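Local coordinates for protein amine oxidase (PDB 3PGB) that probably oxidises primary amines to aldehydes, using a bound copper ion and a topaquinone cofactor built into its own chain, at residues Gln774-Val778 with Asn787-Tyr791; Val79-Phe84 with Ile104-Glu108. All blocks are in the same frame, centred on the assembly; numbering follows the deposited sequence.

Contact 1 of 2, residues Gln774-Val778 with Asn787-Tyr791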
ATOM      1  N   GLN A 774      29.723  10.280  11.878  1.00 32.34           N
ATOM      2  CA  GLN A 774      31.128   9.890  11.694  1.00 32.97           C
ATOM      3  C   GLN A 774      31.336   8.983  10.485  1.00 33.27           C
ATOM      4  O   GLN A 774      32.359   9.074   9.797  1.00 33.35           O
ATOM      5  CB  GLN A 774      31.689   9.237  12.965  1.00 33.09           C
ATOM      6  CG  GLN A 774      30.969   7.981  13.439  1.00 33.47           C
ATOM      7  CD  GLN A 774      31.370   7.592  14.851  1.00 33.79           C
ATOM      8  OE1 GLN A 774      30.517   7.355  15.705  1.00 34.22           O
ATOM      9  NE2 GLN A 774      32.674   7.541  15.106  1.00 34.28           N
ATOM     10  N   GLY A 775      30.370   8.113  10.228  1.00 33.77           N
ATOM     11  CA  GLY A 775      30.429   7.227   9.075  1.00 34.18           C
ATOM     12  C   GLY A 775      31.070   5.894   9.411  1.00 34.45           C
ATOM     13  O   GLY A 775      30.717   5.258  10.409  1.00 34.36           O
ATOM     14  N   ASP A 776      32.025   5.484   8.582  1.00 34.67           N
ATOM     15  CA  ASP A 776      32.542   4.118   8.605  1.00 34.94           C
ATOM     16  C   ASP A 776      33.804   3.999   9.463  1.00 34.76           C
ATOM     17  O   ASP A 776      34.831   4.588   9.142  1.00 34.69           O
ATOM     18  CB  ASP A 776      32.810   3.654   7.165  1.00 35.18           C
ATOM     19  CG  ASP A 776      33.631   2.382   7.094  1.00 35.89           C
ATOM     20  OD1 ASP A 776      33.601   1.590   8.068  1.00 36.80           O
ATOM     21  OD2 ASP A 776      34.307   2.178   6.058  1.00 36.67           O
ATOM     22  N   VAL A 777      33.720   3.215  10.537  1.00 34.68           N
ATOM     23  CA  VAL A 777      34.845   3.022  11.452  1.00 34.76           C
ATOM     24  C   VAL A 777      35.626   1.757  11.102  1.00 34.87           C
ATOM     25  O   VAL A 777      35.141   0.644  11.302  1.00 34.46           O
ATOM     26  CB  VAL A 777      34.371   2.948  12.911  1.00 34.75           C
ATOM     27  CG1 VAL A 777      35.560   2.758  13.851  1.00 34.81           C
ATOM     28  CG2 VAL A 777      33.589   4.202  13.268  1.00 34.70           C
ATOM     29  N   VAL A 778      36.844   1.945  10.597  1.00 35.32           N
ATOM     30  CA  VAL A 778      37.665   0.844  10.098  1.00 35.74           C
ATOM     31  C   VAL A 778      38.669   0.376  11.154  1.00 36.12           C
ATOM     32  O   VAL A 778      39.348   1.192  11.775  1.00 35.99           O
ATOM     33  CB  VAL A 778      38.442   1.249   8.817  1.00 35.71           C
ATOM     34  CG1 VAL A 778      39.025   0.015   8.137  1.00 35.64           C
ATOM     35  CG2 VAL A 778      37.539   2.015   7.848  1.00 35.66           C
ATOM     36  N   ASN A 787      42.977  -1.466  18.647  1.00 49.30           N
ATOM     37  CA  ASN A 787      43.106  -0.249  19.459  1.00 49.71           C
ATOM     38  C   ASN A 787      43.444   1.010  18.652  1.00 49.88           C
ATOM     39  O   ASN A 787      43.536   2.098  19.223  1.00 49.88           O
ATOM     40  CB  ASN A 787      44.151  -0.453  20.565  1.00 49.83           C
ATOM     41  CG  ASN A 787      43.727  -1.505  21.588  1.00 50.18           C
ATOM     42  OD1 ASN A 787      42.568  -1.547  22.014  1.00 50.28           O
ATOM     43  ND2 ASN A 787      44.669  -2.355  21.987  1.00 50.13           N
ATOM     44  N   ASP A 788      43.622   0.864  17.336  1.00 50.04           N
ATOM     45  CA  ASP A 788      43.908   2.003  16.456  1.00 50.11           C
ATOM     46  C   ASP A 788      42.922   2.088  15.275  1.00 50.22           C
ATOM     47  O   ASP A 788      43.318   1.906  14.119  1.00 50.17           O
ATOM     48  CB  ASP A 788      45.351   1.923  15.945  1.00 50.06           C
ATOM     49  N   PRO A 789      41.631   2.378  15.562  1.00 50.32           N
ATOM     50  CA  PRO A 789      40.649   2.568  14.494  1.00 50.31           C
ATOM     51  C   PRO A 789      40.868   3.879  13.752  1.00 50.37           C
ATOM     52  O   PRO A 789      41.541   4.774  14.261  1.00 50.44           O
ATOM     53  CB  PRO A 789      39.315   2.595  15.244  1.00 50.26           C
ATOM     54  CG  PRO A 789      39.653   3.104  16.580  1.00 50.35           C
ATOM     55  CD  PRO A 789      41.023   2.564  16.893  1.00 50.34           C
ATOM     56  N   PHE A 790      40.295   3.988  12.559  1.00 50.48           N
ATOM     57  CA  PHE A 790      40.524   5.146  11.698  1.00 50.59           C
ATOM     58  C   PHE A 790      39.450   5.243  10.610  1.00 50.60           C
ATOM     59  O   PHE A 790      38.510   4.446  10.583  1.00 50.50           O
ATOM     60  CB  PHE A 790      41.919   5.048  11.062  1.00 50.61           C
ATOM     61  CG  PHE A 790      42.053   3.927  10.072  1.00 50.72           C
ATOM     62  CD1 PHE A 790      41.943   4.166   8.708  1.00 51.26           C
ATOM     63  CD2 PHE A 790      42.269   2.628  10.504  1.00 50.83           C
ATOM     64  CE1 PHE A 790      42.057   3.130   7.789  1.00 51.29           C
ATOM     65  CE2 PHE A 790      42.384   1.586   9.594  1.00 51.09           C
ATOM     66  CZ  PHE A 790      42.278   1.837   8.235  1.00 51.25           C
ATOM     67  N   TYR A 791      39.604   6.225   9.721  1.00 50.70           N
ATOM     68  CA  TYR A 791      38.680   6.448   8.609  1.00 50.71           C
ATOM     69  C   TYR A 791      39.468   6.688   7.316  1.00 50.76           C
ATOM     70  O   TYR A 791      38.957   6.503   6.207  1.00 50.77           O
ATOM     71  CB  TYR A 791      37.783   7.655   8.906  1.00 50.70           C
ATOM     72  CG  TYR A 791      37.198   7.692  10.310  1.00 50.69           C
ATOM     73  CD1 TYR A 791      35.900   7.251  10.556  1.00 50.57           C
ATOM     74  CD2 TYR A 791      37.937   8.186  11.388  1.00 50.40           C
ATOM     75  CE1 TYR A 791      35.352   7.286  11.839  1.00 50.40           C
ATOM     76  CE2 TYR A 791      37.398   8.225  12.675  1.00 50.27           C
ATOM     77  CZ  TYR A 791      36.104   7.774  12.893  1.00 50.20           C
ATOM     78  OH  TYR A 791      35.554   7.818  14.154  1.00 49.77           O
TER
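Val778 and Phe790 form a hydrogen-bonded antiparallel pair: Val778 N bonds to Phe790 O (3.0 Å), and Phe790 N returns a bond of 3.1 Å to Val778 O. This is the C-terminal tail folding back on strand 776-781 in the large beta-sandwich domain of copper amine oxidases, just after the chain has turned a corner at Asn787. The same carbonyl, Val778 O, also takes a CA-H...O contact from Pro789 CA at 3.3 Å. With CG set between its backbone N and carbonyl carbon (chi1 68°), Phe790 brings its ring across to Val778. Val778 CB then sits over one ring face in a CH-pi contact, 4.1 Å from the Phe790 centroid. Val777 reaches both neighbours of Phe790, with CG1 against Pro789 CB and CG2 at 3.8 Å from Tyr791 CE1. On the other side of the strand, Thr440 of strand 437-451 bonds to the Val777 backbone. Gly744 of the second subunit packs on Gln774 and Tyr791. At the far end of the Tyr791 ring, OH accepts a bent hydrogen bond from Gln774 NE2, 3.0 Å long and in the plane of the amide.

Contact 2 of 2, residues Val79-Phe84 with Ile104-Glu108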
ATOM      1  N   VAL A  79      41.013 -15.917  11.895  1.00 22.43           N
ATOM      2  CA  VAL A  79      40.856 -16.571  10.598  1.00 22.17           C
ATOM      3  C   VAL A  79      41.736 -15.929   9.524  1.00 22.24           C
ATOM      4  O   VAL A  79      42.344 -16.631   8.734  1.00 22.23           O
ATOM      5  CB  VAL A  79      39.390 -16.563  10.138  1.00 22.06           C
ATOM      6  CG1 VAL A  79      39.268 -17.087   8.715  1.00 21.62           C
ATOM      7  CG2 VAL A  79      38.542 -17.386  11.089  1.00 21.67           C
ATOM      8  N   ALA A  80      41.813 -14.603   9.506  1.00 22.34           N
ATOM      9  CA  ALA A  80      42.677 -13.912   8.550  1.00 22.55           C
ATOM     10  C   ALA A  80      44.125 -14.368   8.725  1.00 22.86           C
ATOM     11  O   ALA A  80      44.765 -14.816   7.775  1.00 22.90           O
ATOM     12  CB  ALA A  80      42.569 -12.405   8.718  1.00 22.21           C
ATOM     13  N   LYS A  81      44.620 -14.268   9.953  1.00 23.27           N
ATOM     14  CA  LYS A  81      45.979 -14.683  10.290  1.00 23.65           C
ATOM     15  C   LYS A  81      46.243 -16.138   9.872  1.00 23.57           C
ATOM     16  O   LYS A  81      47.288 -16.445   9.295  1.00 23.41           O
ATOM     17  CB  LYS A  81      46.220 -14.495  11.799  1.00 23.86           C
ATOM     18  CG  LYS A  81      47.640 -14.805  12.279  1.00 24.34           C
ATOM     19  CD  LYS A  81      47.841 -16.304  12.523  1.00 25.53           C
ATOM     20  N   TRP A  82      45.284 -17.015  10.160  1.00 23.42           N
ATOM     21  CA  TRP A  82      45.376 -18.437   9.813  1.00 23.21           C
ATOM     22  C   TRP A  82      45.497 -18.652   8.311  1.00 23.29           C
ATOM     23  O   TRP A  82      46.336 -19.433   7.856  1.00 23.25           O
ATOM     24  CB  TRP A  82      44.134 -19.163  10.315  1.00 23.19           C
ATOM     25  CG  TRP A  82      44.189 -20.650  10.225  1.00 22.99           C
ATOM     26  CD1 TRP A  82      44.713 -21.504  11.146  1.00 23.26           C
ATOM     27  CD2 TRP A  82      43.658 -21.466   9.176  1.00 22.83           C
ATOM     28  NE1 TRP A  82      44.561 -22.805  10.730  1.00 23.31           N
ATOM     29  CE2 TRP A  82      43.915 -22.810   9.523  1.00 23.07           C
ATOM     30  CE3 TRP A  82      43.003 -21.192   7.968  1.00 23.05           C
ATOM     31  CZ2 TRP A  82      43.537 -23.881   8.709  1.00 22.97           C
ATOM     32  CZ3 TRP A  82      42.628 -22.254   7.158  1.00 23.21           C
ATOM     33  CH2 TRP A  82      42.897 -23.585   7.533  1.00 23.34           C
ATOM     34  N   LEU A  83      44.652 -17.956   7.549  1.00 23.19           N
ATOM     35  CA  LEU A  83      44.630 -18.090   6.093  1.00 23.11           C
ATOM     36  C   LEU A  83      45.970 -17.699   5.471  1.00 23.09           C
ATOM     37  O   LEU A  83      46.429 -18.346   4.535  1.00 22.75           O
ATOM     38  CB  LEU A  83      43.493 -17.260   5.474  1.00 22.95           C
ATOM     39  CG  LEU A  83      42.079 -17.835   5.586  1.00 22.96           C
ATOM     40  CD1 LEU A  83      41.021 -16.811   5.171  1.00 22.55           C
ATOM     41  CD2 LEU A  83      41.946 -19.096   4.753  1.00 23.28           C
ATOM     42  N   PHE A  84      46.595 -16.646   5.988  1.00 23.27           N
ATOM     43  CA  PHE A  84      47.876 -16.190   5.443  1.00 23.59           C
ATOM     44  C   PHE A  84      49.011 -17.138   5.800  1.00 23.57           C
ATOM     45  O   PHE A  84      50.018 -17.189   5.094  1.00 23.72           O
ATOM     46  CB  PHE A  84      48.201 -14.759   5.893  1.00 23.68           C
ATOM     47  CG  PHE A  84      47.369 -13.711   5.206  1.00 24.42           C
ATOM     48  CD1 PHE A  84      47.533 -13.462   3.852  1.00 24.63           C
ATOM     49  CD2 PHE A  84      46.414 -12.993   5.903  1.00 24.58           C
ATOM     50  CE1 PHE A  84      46.770 -12.514   3.211  1.00 24.88           C
ATOM     51  CE2 PHE A  84      45.645 -12.041   5.266  1.00 25.06           C
ATOM     52  CZ  PHE A  84      45.826 -11.800   3.917  1.00 25.31           C
ATOM     53  N   ILE A 104      41.956 -12.341  -0.292  1.00 21.57           N
ATOM     54  CA  ILE A 104      40.789 -12.743   0.491  1.00 21.23           C
ATOM     55  C   ILE A 104      39.642 -11.772   0.199  1.00 21.11           C
ATOM     56  O   ILE A 104      39.665 -10.626   0.642  1.00 21.33           O
ATOM     57  CB  ILE A 104      41.103 -12.755   2.009  1.00 21.05           C
ATOM     58  CG1 ILE A 104      42.257 -13.705   2.313  1.00 21.07           C
ATOM     59  CG2 ILE A 104      39.883 -13.168   2.821  1.00 20.54           C
ATOM     60  CD1 ILE A 104      42.727 -13.644   3.745  1.00 20.79           C
ATOM     61  N   ALA A 105      38.648 -12.234  -0.549  1.00 20.77           N
ATOM     62  CA  ALA A 105      37.503 -11.400  -0.898  1.00 20.72           C
ATOM     63  C   ALA A 105      36.533 -11.261   0.275  1.00 20.44           C
ATOM     64  O   ALA A 105      35.922 -10.212   0.453  1.00 20.72           O
ATOM     65  CB  ALA A 105      36.775 -11.963  -2.128  1.00 20.78           C
ATOM     66  N   LEU A 106      36.390 -12.312   1.073  1.00 19.96           N
ATOM     67  CA  LEU A 106      35.446 -12.285   2.181  1.00 19.77           C
ATOM     68  C   LEU A 106      35.793 -13.291   3.268  1.00 19.78           C
ATOM     69  O   LEU A 106      36.237 -14.392   2.981  1.00 19.68           O
ATOM     70  CB  LEU A 106      34.031 -12.564   1.673  1.00 19.54           C
ATOM     71  CG  LEU A 106      32.902 -12.519   2.703  1.00 19.05           C
ATOM     72  CD1 LEU A 106      32.781 -11.135   3.315  1.00 17.50           C
ATOM     73  CD2 LEU A 106      31.592 -12.949   2.068  1.00 18.81           C
ATOM     74  N   ILE A 107      35.587 -12.883   4.515  1.00 19.98           N
ATOM     75  CA  ILE A 107      35.620 -13.782   5.661  1.00 20.26           C
ATOM     76  C   ILE A 107      34.379 -13.480   6.481  1.00 20.64           C
ATOM     77  O   ILE A 107      34.190 -12.347   6.937  1.00 20.82           O
ATOM     78  CB  ILE A 107      36.866 -13.570   6.538  1.00 20.17           C
ATOM     79  CG1 ILE A 107      38.146 -13.693   5.709  1.00 20.09           C
ATOM     80  CG2 ILE A 107      36.893 -14.577   7.653  1.00 20.14           C
ATOM     81  CD1 ILE A 107      39.410 -13.423   6.504  1.00 20.04           C
ATOM     82  N   GLU A 108      33.526 -14.483   6.653  1.00 20.95           N
ATOM     83  CA  GLU A 108      32.275 -14.312   7.387  1.00 21.18           C
ATOM     84  C   GLU A 108      31.890 -15.603   8.095  1.00 21.34           C
ATOM     85  O   GLU A 108      32.486 -16.648   7.851  1.00 21.34           O
ATOM     86  CB  GLU A 108      31.148 -13.902   6.438  1.00 21.16           C
ATOM     87  CG  GLU A 108      30.787 -14.973   5.400  1.00 21.41           C
ATOM     88  CD  GLU A 108      29.535 -14.649   4.614  1.00 21.95           C
ATOM     89  OE1 GLU A 108      29.091 -13.477   4.644  1.00 22.24           O
ATOM     90  OE2 GLU A 108      28.995 -15.574   3.966  1.00 22.38           O
TER
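The Phe84 ring meets Ile104 obliquely: Ile104 CD1 comes in at the outer end of the ring, 3.6 Å from Phe84 CZ and 3.7 Å from Phe84 CE2. The same ring stacks with Phe782, from the C-terminal part of the chain. A second flat group, the indole of Trp82, takes no part across the contact; Leu83 CD2 lies at its edge, in plane, on the same helix.

The rest is apolar: helix 73-84 packs on the small antiparallel sheet of the N-terminal part, consistent with one of the small alpha/beta domains that precede the catalytic domain in copper amine oxidases. The short axes of helix 79-84 and strand 104-108 pass 10.4 Å apart at 132°, and no hydrogen bond joins them. Leu83 projects toward the strand and its CD1 touches both isoleucines, 3.9 Å from Ile104 CD1 and 4.0 Å from Ile107 CD1, meeting the latter tip to tip. Ile107 uses two branches. Its CG1 lies beside the backbone N (chi1 -55°) and continues extended, which carries CD1 up to Ala80 CA at 3.9 Å, while CG2 slides past Val79, 3.6 Å from Val79 CG1. Ile104 and Ile107 are three residues apart yet both point at the helix, in keeping with a classic beta bulge in which Ala105 and Leu106 both face Arg135.

Val134 of the antiparallel neighbour, strand 131-138, touches Val79 and Leu83, and Val151 of strand 145-152 touches Leu83 and Trp82. Tyr433 of strand 426-434 touches both Ile104 and Ile107.

How the contacts relate
Contact 2 comes first along the chain, in the N-terminal part, and closes long before contact 1 joins the last modelled residues. Their centres are 20 Å apart, with about 13 Å between nearest atoms, on the same side of the chain's centre. They share no strand: 102-110 belongs to a small antiparallel sheet with a helix against it, 776-781 to the large beta-rich part of the enzyme. Two routes nevertheless link them: strand 426-434, joined to 776-781 through 437-451, and the turn after 776-781 both reach contact 2. The small N-terminal sheet and its helix are thus packed against the C-terminal end of the fold.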